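PDB 2IAY: hypothetical protein from Lactobacillus plantarum, which is of unknown function but belongs to the DUF1831 family and may play a role in amino-acid metabolism. Local coordinates for residues A[21-25]-A[26-30]; A[96-99]-A[100-104]. All blocks are in the same frame, centred on the assembly; numbering follows the deposited sequence.

Contact 1: residues A[21-25]-A[26-30]; sequences PTVKK and YTLMD
Val23 and Leu28 make the packed side of this helix start. The CG2 branch of Val23 stands anti to the backbone N (CG1 at chi1 69°) and lies 4.0 Å from Leu28 CG, with Leu28 CD2 about as near. Leu28 continues inward onto Phe33, Leu67, Ile110 and Phe41, the last on strand 41-47, so this side belongs to the interior. Beside this pair, the carbonyl O of Lys24 accepts the amide of Leu28 at 2.9 Å from Leu28 N, almost straight at 170° and nearly in line with the C=O bond. Leu28 CG also rests on this oxygen, 3.6 Å from Lys24 O. Lys24 is the N-cap of the short helix 25-30, which follows strand 17-19 through a loop; the next hydrogen bond, Met29 N to Lys25 O at 3.0 Å, continues the helix. The Lys24 side chain sets its CB 3.7 Å from Thr27 OG1, then bends at its last two torsions and turns toward the loop, where NZ hydrogen-bonds Thr22 O at 3.1 Å and forms a salt bridge with Asp109. Thr22 OG1 binds the same carboxylate, tying loop and cap to one acidic residue. The other side faces solvent more: Tyr26 and Met29 are exposed and Lys25 partly so. Lys25, extended to its amine, passes obliquely by the ring of Tyr26, its CD 3.9 Å from Tyr26 CE1. From the following turn the terminal methyl of Met29, a selenomethionine, approaches Lys25 CE, but how closely is doubtful, because this side chain has two conformers.

Contact 2: residues A[96-99]-A[100-104]; sequences EQLR and YILAN
Leu98 and Leu102 meet one turn apart, and the reach of Leu102 can be traced atom by atom. Its CB stands 3.6 Å from Leu98 O, the carbonyl that also accepts Leu102 N at 3.0 Å with an N-H...O angle of 170°. CG, set beside the backbone N (chi1 -61°), settles still closer, 3.4 Å from Leu98 O. From there CD1 leans back to Leu98 CD2 at 3.7 Å, while the side chain as a whole goes on to Leu59 and Met72 of the sheet. Next to this pair, Ile101 runs alongside Gln97, both chains pointing the same way: Ile101 CG1 covers Gln97 O at 3.3 Å, and Ile101 CD1 ends 4.2 Å from Gln97 CG. The amide oxygen of Gln97 is held by the backbone N of Asp48. On another side Arg99 bends at its second torsion (chi2 -61°) and extends to a salt bridge with Asp13. Four i to i+4 hydrogen bonds, Tyr100 N to Glu96 O through Ala103 N to Arg99 O, run along this part of helix 92-107, which packs against the four-stranded antiparallel sheet: Ile101 on strands 41-47 and 57-63, Leu98 and Leu102 on 57-63 and 70-76.

Both contacts are local, but contact 1 starts a short helix and contact 2 runs along the middle of a long one. Their centres lie about 18 Å apart and their nearest atoms about 7 Å, without touching. Contact 1 is the more peripheral, about 15 Å from the chain centre against about 9 Å for contact 2. Strand 41-47 serves both, taking Leu28 on Phe41 and Ile101 on Phe43, so the two helices contribute apolar residues to one sheet. The chemistry differs: 21-30 is a largely exposed helix start, with lysines and a salt bridge from its N-cap residue beside a small apolar patch, whereas 96-104 turns a broader face of leucine and isoleucine to the sheet.

Contact 1: residues A[21-25]-A[26-30]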
ATOM      1  N   PRO A  21       7.647  -9.287 -10.166  1.00  8.87           N
ATOM      2  CA  PRO A  21       7.500 -10.695 -10.493  1.00  9.22           C
ATOM      3  C   PRO A  21       8.478 -11.592  -9.720  1.00 10.72           C
ATOM      4  O   PRO A  21       8.375 -12.804  -9.817  1.00 13.70           O
ATOM      5  CB  PRO A  21       7.763 -10.742 -11.995  1.00 12.03           C
ATOM      6  CG  PRO A  21       8.659  -9.603 -12.254  1.00 13.90           C
ATOM      7  CD  PRO A  21       8.170  -8.515 -11.303  1.00 11.30           C
ATOM      8  N   THR A  22       9.400 -10.976  -8.988  1.00 10.15           N
ATOM      9  CA  THR A  22      10.389 -11.692  -8.196  1.00 10.67           C
ATOM     10  C   THR A  22      10.239 -11.418  -6.710  1.00 10.78           C
ATOM     11  O   THR A  22      11.155 -11.707  -5.938  1.00 12.06           O
ATOM     12  CB  THR A  22      11.819 -11.346  -8.666  1.00 10.76           C
ATOM     13  OG1 THR A  22      12.031  -9.926  -8.644  1.00 12.27           O
ATOM     14  CG2 THR A  22      12.029 -11.852 -10.067  1.00 14.27           C
ATOM     15  N   VAL A  23       9.067 -10.955  -6.285  1.00  9.36           N
ATOM     16  CA  VAL A  23       8.813 -10.648  -4.880  1.00  8.16           C
ATOM     17  C   VAL A  23       9.028 -11.890  -4.002  1.00  8.44           C
ATOM     18  O   VAL A  23       8.610 -12.987  -4.342  1.00 10.62           O
ATOM     19  CB  VAL A  23       7.429 -10.033  -4.709  1.00  8.03           C
ATOM     20  CG1 VAL A  23       6.290 -11.041  -4.971  1.00  9.68           C
ATOM     21  CG2 VAL A  23       7.268  -9.434  -3.332  1.00  9.15           C
ATOM     22  N   LYS A  24       9.611 -11.677  -2.841  1.00  7.31           N
ATOM     23  CA  LYS A  24       9.996 -12.766  -1.949  1.00  7.49           C
ATOM     24  C   LYS A  24       9.267 -12.651  -0.623  1.00  6.98           C
ATOM     25  O   LYS A  24       9.207 -11.599   0.006  1.00  8.26           O
ATOM     26  CB  LYS A  24      11.507 -12.758  -1.706  1.00  8.52           C
ATOM     27  CG  LYS A  24      12.303 -13.048  -3.001  1.00 10.23           C
ATOM     28  CD  LYS A  24      13.769 -12.623  -2.914  1.00 11.91           C
ATOM     29  CE  LYS A  24      14.328 -12.102  -4.240  1.00 15.44           C
ATOM     30  NZ  LYS A  24      13.723 -10.797  -4.562  1.00 15.21           N
ATOM     31  N   LYS A  25       8.810 -13.815  -0.135  1.00  7.76           N
ATOM     32  CA  LYS A  25       8.210 -13.974   1.198  1.00  7.69           C
ATOM     33  C   LYS A  25       9.053 -13.301   2.266  1.00  6.91           C
ATOM     34  O   LYS A  25       8.535 -12.515   3.071  1.00  6.93           O
ATOM     35  CB  LYS A  25       8.093 -15.501   1.507  1.00  6.98           C
ATOM     36  CG  LYS A  25       7.713 -15.835   2.931  1.00  7.41           C
ATOM     37  CD  LYS A  25       7.878 -17.316   3.263  1.00  8.28           C
ATOM     38  CE  LYS A  25       7.453 -17.571   4.689  1.00  8.09           C
ATOM     39  NZ  LYS A  25       7.522 -19.001   5.002  1.00  9.98           N
ATOM     40  N   TYR A  26      10.345 -13.611   2.315  1.00  6.83           N
ATOM     41  CA  TYR A  26      11.149 -13.124   3.425  1.00  7.68           C
ATOM     42  C   TYR A  26      11.359 -11.623   3.313  1.00  8.33           C
ATOM     43  O   TYR A  26      11.538 -10.962   4.322  1.00  8.54           O
ATOM     44  CB  TYR A  26      12.506 -13.859   3.538  1.00  8.93           C
ATOM     45  CG  TYR A  26      12.371 -15.342   3.855  1.00 12.00           C
ATOM     46  CD1 TYR A  26      11.469 -15.825   4.773  1.00 13.59           C
ATOM     47  CD2 TYR A  26      13.193 -16.254   3.195  1.00 14.97           C
ATOM     48  CE1 TYR A  26      11.375 -17.233   5.007  1.00 15.01           C
ATOM     49  CE2 TYR A  26      13.152 -17.559   3.431  1.00 18.09           C
ATOM     50  CZ  TYR A  26      12.253 -18.047   4.307  1.00 17.60           C
ATOM     51  OH  TYR A  26      12.281 -19.418   4.464  1.00 22.57           O
ATOM     52  N   THR A  27      11.395 -11.092   2.094  1.00  7.23           N
ATOM     53  CA  THR A  27      11.505  -9.659   1.912  1.00  7.88           C
ATOM     54  C   THR A  27      10.226  -8.944   2.371  1.00  7.78           C
ATOM     55  O   THR A  27      10.282  -7.911   3.066  1.00  8.32           O
ATOM     56  CB  THR A  27      11.867  -9.313   0.487  1.00  8.63           C
ATOM     57  OG1 THR A  27      13.055 -10.018   0.171  1.00  9.67           O
ATOM     58  CG2 THR A  27      12.118  -7.788   0.318  1.00 11.60           C
ATOM     59  N   LEU A  28       9.067  -9.497   2.018  1.00  7.91           N
ATOM     60  CA  LEU A  28       7.799  -8.947   2.527  1.00  7.68           C
ATOM     61  C   LEU A  28       7.841  -8.865   4.049  1.00  7.58           C
ATOM     62  O   LEU A  28       7.488  -7.852   4.664  1.00  7.99           O
ATOM     63  CB  LEU A  28       6.588  -9.751   2.050  1.00  8.07           C
ATOM     64  CG  LEU A  28       6.264  -9.613   0.565  1.00  7.49           C
ATOM     65  CD1 LEU A  28       5.246 -10.655   0.204  1.00 10.73           C
ATOM     66  CD2 LEU A  28       5.742  -8.221   0.205  1.00  8.84           C
HETATM   67  N   MSE A  29       8.256  -9.954   4.693  1.00  8.14           N
HETATM   68  CA  MSE A  29       8.325 -10.021   6.154  0.67  7.16           C
HETATM   69  C   MSE A  29       9.283  -8.983   6.675  1.00  7.82           C
HETATM   70  O   MSE A  29       9.034  -8.303   7.652  1.00  9.34           O
HETATM   71  CB  MSE A  29       8.794 -11.422   6.605  0.67  7.71           C
HETATM   72  CG  MSE A  29       7.730 -12.455   6.322  0.67  7.52           C
HETATM   73 SE   MSE A  29       8.293 -14.238   6.826  0.50 14.67          SE
HETATM   74  CE  MSE A  29       6.482 -15.023   6.853  0.67 17.29           C
ATOM     75  N   ASP A  30      10.425  -8.864   6.021  1.00  8.64           N
ATOM     76  CA  ASP A  30      11.451  -7.902   6.426  1.00  8.86           C
ATOM     77  C   ASP A  30      10.961  -6.455   6.356  1.00  9.86           C
ATOM     78  O   ASP A  30      11.412  -5.615   7.123  1.00 13.08           O
ATOM     79  CB  ASP A  30      12.717  -8.075   5.566  1.00  9.69           C
ATOM     80  CG  ASP A  30      13.911  -7.313   6.117  1.00 10.84           C
ATOM     81  OD1 ASP A  30      14.205  -7.526   7.320  1.00 11.74           O
ATOM     82  OD2 ASP A  30      14.568  -6.541   5.346  1.00 12.16           O
TER

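Contact 2: residues A[96-99]-A[100-104]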
ATOM      1  N   GLU A  96       3.491  12.726   0.864  1.00  6.82           N
ATOM      2  CA  GLU A  96       4.916  12.526   1.129  1.00  6.73           C
ATOM      3  C   GLU A  96       5.177  11.294   1.984  1.00  6.86           C
ATOM      4  O   GLU A  96       6.140  10.535   1.725  1.00  6.36           O
ATOM      5  CB  GLU A  96       5.530  13.751   1.785  1.00  9.02           C
ATOM      6  CG  GLU A  96       5.709  14.915   0.796  1.00 10.54           C
ATOM      7  CD  GLU A  96       6.465  14.454  -0.468  1.00 12.59           C
ATOM      8  OE1 GLU A  96       7.637  14.006  -0.400  1.00 14.61           O
ATOM      9  OE2 GLU A  96       5.840  14.440  -1.562  1.00 14.61           O
ATOM     10  N   GLN A  97       4.347  11.071   3.002  1.00  6.34           N
ATOM     11  CA  GLN A  97       4.524   9.913   3.869  1.00  6.63           C
ATOM     12  C   GLN A  97       4.271   8.627   3.089  1.00  5.98           C
ATOM     13  O   GLN A  97       4.998   7.650   3.220  1.00  6.15           O
ATOM     14  CB  GLN A  97       3.610  10.049   5.098  1.00  7.18           C
ATOM     15  CG  GLN A  97       3.828   8.965   6.126  1.00  6.54           C
ATOM     16  CD  GLN A  97       2.966   9.123   7.337  1.00  6.73           C
ATOM     17  OE1 GLN A  97       2.176  10.066   7.425  1.00  8.41           O
ATOM     18  NE2 GLN A  97       3.050   8.155   8.229  1.00  8.72           N
ATOM     19  N   LEU A  98       3.200   8.605   2.314  1.00  6.62           N
ATOM     20  CA  LEU A  98       2.915   7.443   1.460  1.00  6.36           C
ATOM     21  C   LEU A  98       4.065   7.129   0.526  1.00  5.81           C
ATOM     22  O   LEU A  98       4.504   5.998   0.384  1.00  6.60           O
ATOM     23  CB  LEU A  98       1.613   7.697   0.699  1.00  7.80           C
ATOM     24  CG  LEU A  98       1.225   6.599  -0.302  1.00  8.92           C
ATOM     25  CD1 LEU A  98      -0.322   6.272  -0.239  1.00 12.54           C
ATOM     26  CD2 LEU A  98       1.672   6.875  -1.690  1.00 12.96           C
ATOM     27  N   ARG A  99       4.566   8.164  -0.130  1.00  6.73           N
ATOM     28  CA  ARG A  99       5.695   7.949  -1.040  1.00  7.06           C
ATOM     29  C   ARG A  99       6.945   7.438  -0.344  1.00  6.92           C
ATOM     30  O   ARG A  99       7.682   6.618  -0.881  1.00  7.70           O
ATOM     31  CB  ARG A  99       5.998   9.219  -1.816  1.00  6.86           C
ATOM     32  CG  ARG A  99       4.966   9.614  -2.874  1.00  6.93           C
ATOM     33  CD  ARG A  99       4.797   8.577  -3.976  1.00  7.89           C
ATOM     34  NE  ARG A  99       4.074   9.215  -5.093  1.00  8.34           N
ATOM     35  CZ  ARG A  99       2.908   8.865  -5.611  1.00  8.10           C
ATOM     36  NH1 ARG A  99       2.347   7.722  -5.294  1.00  8.58           N
ATOM     37  NH2 ARG A  99       2.295   9.687  -6.452  1.00  9.02           N
ATOM     38  N   TYR A 100       7.197   7.923   0.869  1.00  7.12           N
ATOM     39  CA  TYR A 100       8.312   7.461   1.669  1.00  6.95           C
ATOM     40  C   TYR A 100       8.194   5.965   1.973  1.00  6.54           C
ATOM     41  O   TYR A 100       9.152   5.228   1.850  1.00  8.08           O
ATOM     42  CB  TYR A 100       8.366   8.315   2.971  1.00  7.94           C
ATOM     43  CG  TYR A 100       9.565   8.018   3.838  1.00  9.50           C
ATOM     44  CD1 TYR A 100       9.564   6.985   4.745  1.00 12.32           C
ATOM     45  CD2 TYR A 100      10.733   8.746   3.676  1.00 12.06           C
ATOM     46  CE1 TYR A 100      10.726   6.707   5.510  1.00 15.51           C
ATOM     47  CE2 TYR A 100      11.855   8.511   4.429  1.00 15.96           C
ATOM     48  CZ  TYR A 100      11.846   7.496   5.322  1.00 14.71           C
ATOM     49  OH  TYR A 100      12.978   7.268   6.045  1.00 21.47           O
ATOM     50  N   ILE A 101       7.009   5.543   2.398  1.00  6.55           N
ATOM     51  CA  ILE A 101       6.754   4.162   2.696  1.00  8.10           C
ATOM     52  C   ILE A 101       6.977   3.304   1.455  1.00  7.45           C
ATOM     53  O   ILE A 101       7.654   2.259   1.486  1.00  9.46           O
ATOM     54  CB  ILE A 101       5.311   3.974   3.272  1.00  8.46           C
ATOM     55  CG1 ILE A 101       5.185   4.639   4.643  1.00  8.40           C
ATOM     56  CG2 ILE A 101       4.949   2.485   3.343  1.00 10.45           C
ATOM     57  CD1 ILE A 101       3.739   4.921   5.063  1.00 10.56           C
ATOM     58  N   LEU A 102       6.362   3.704   0.346  1.00  7.99           N
ATOM     59  CA  LEU A 102       6.462   2.918  -0.878  1.00  8.68           C
ATOM     60  C   LEU A 102       7.843   2.931  -1.501  1.00  8.55           C
ATOM     61  O   LEU A 102       8.217   1.991  -2.167  1.00  8.72           O
ATOM     62  CB  LEU A 102       5.393   3.337  -1.880  1.00  9.44           C
ATOM     63  CG  LEU A 102       3.945   3.154  -1.416  1.00 11.01           C
ATOM     64  CD1 LEU A 102       2.956   3.544  -2.512  1.00 14.53           C
ATOM     65  CD2 LEU A 102       3.701   1.726  -0.961  1.00 12.06           C
ATOM     66  N   ALA A 103       8.629   3.973  -1.247  1.00  8.62           N
ATOM     67  CA  ALA A 103       9.978   4.016  -1.768  1.00  7.77           C
ATOM     68  C   ALA A 103      10.786   2.857  -1.216  1.00  8.23           C
ATOM     69  O   ALA A 103      11.610   2.304  -1.894  1.00  8.51           O
ATOM     70  CB  ALA A 103      10.660   5.348  -1.374  1.00 10.67           C
ATOM     71  N   ASN A 104      10.552   2.475   0.028  1.00  7.69           N
ATOM     72  CA  ASN A 104      11.224   1.325   0.598  1.00  8.22           C
ATOM     73  C   ASN A 104      10.849   0.016  -0.147  1.00  7.55           C
ATOM     74  O   ASN A 104      11.675  -0.859  -0.299  1.00  8.46           O
ATOM     75  CB  ASN A 104      10.923   1.157   2.086  1.00  9.33           C
ATOM     76  CG  ASN A 104      11.560   2.189   2.953  1.00 11.32           C
ATOM     77  OD1 ASN A 104      12.642   2.689   2.637  1.00 12.44           O
ATOM     78  ND2 ASN A 104      10.944   2.454   4.095  1.00 13.67           N
TER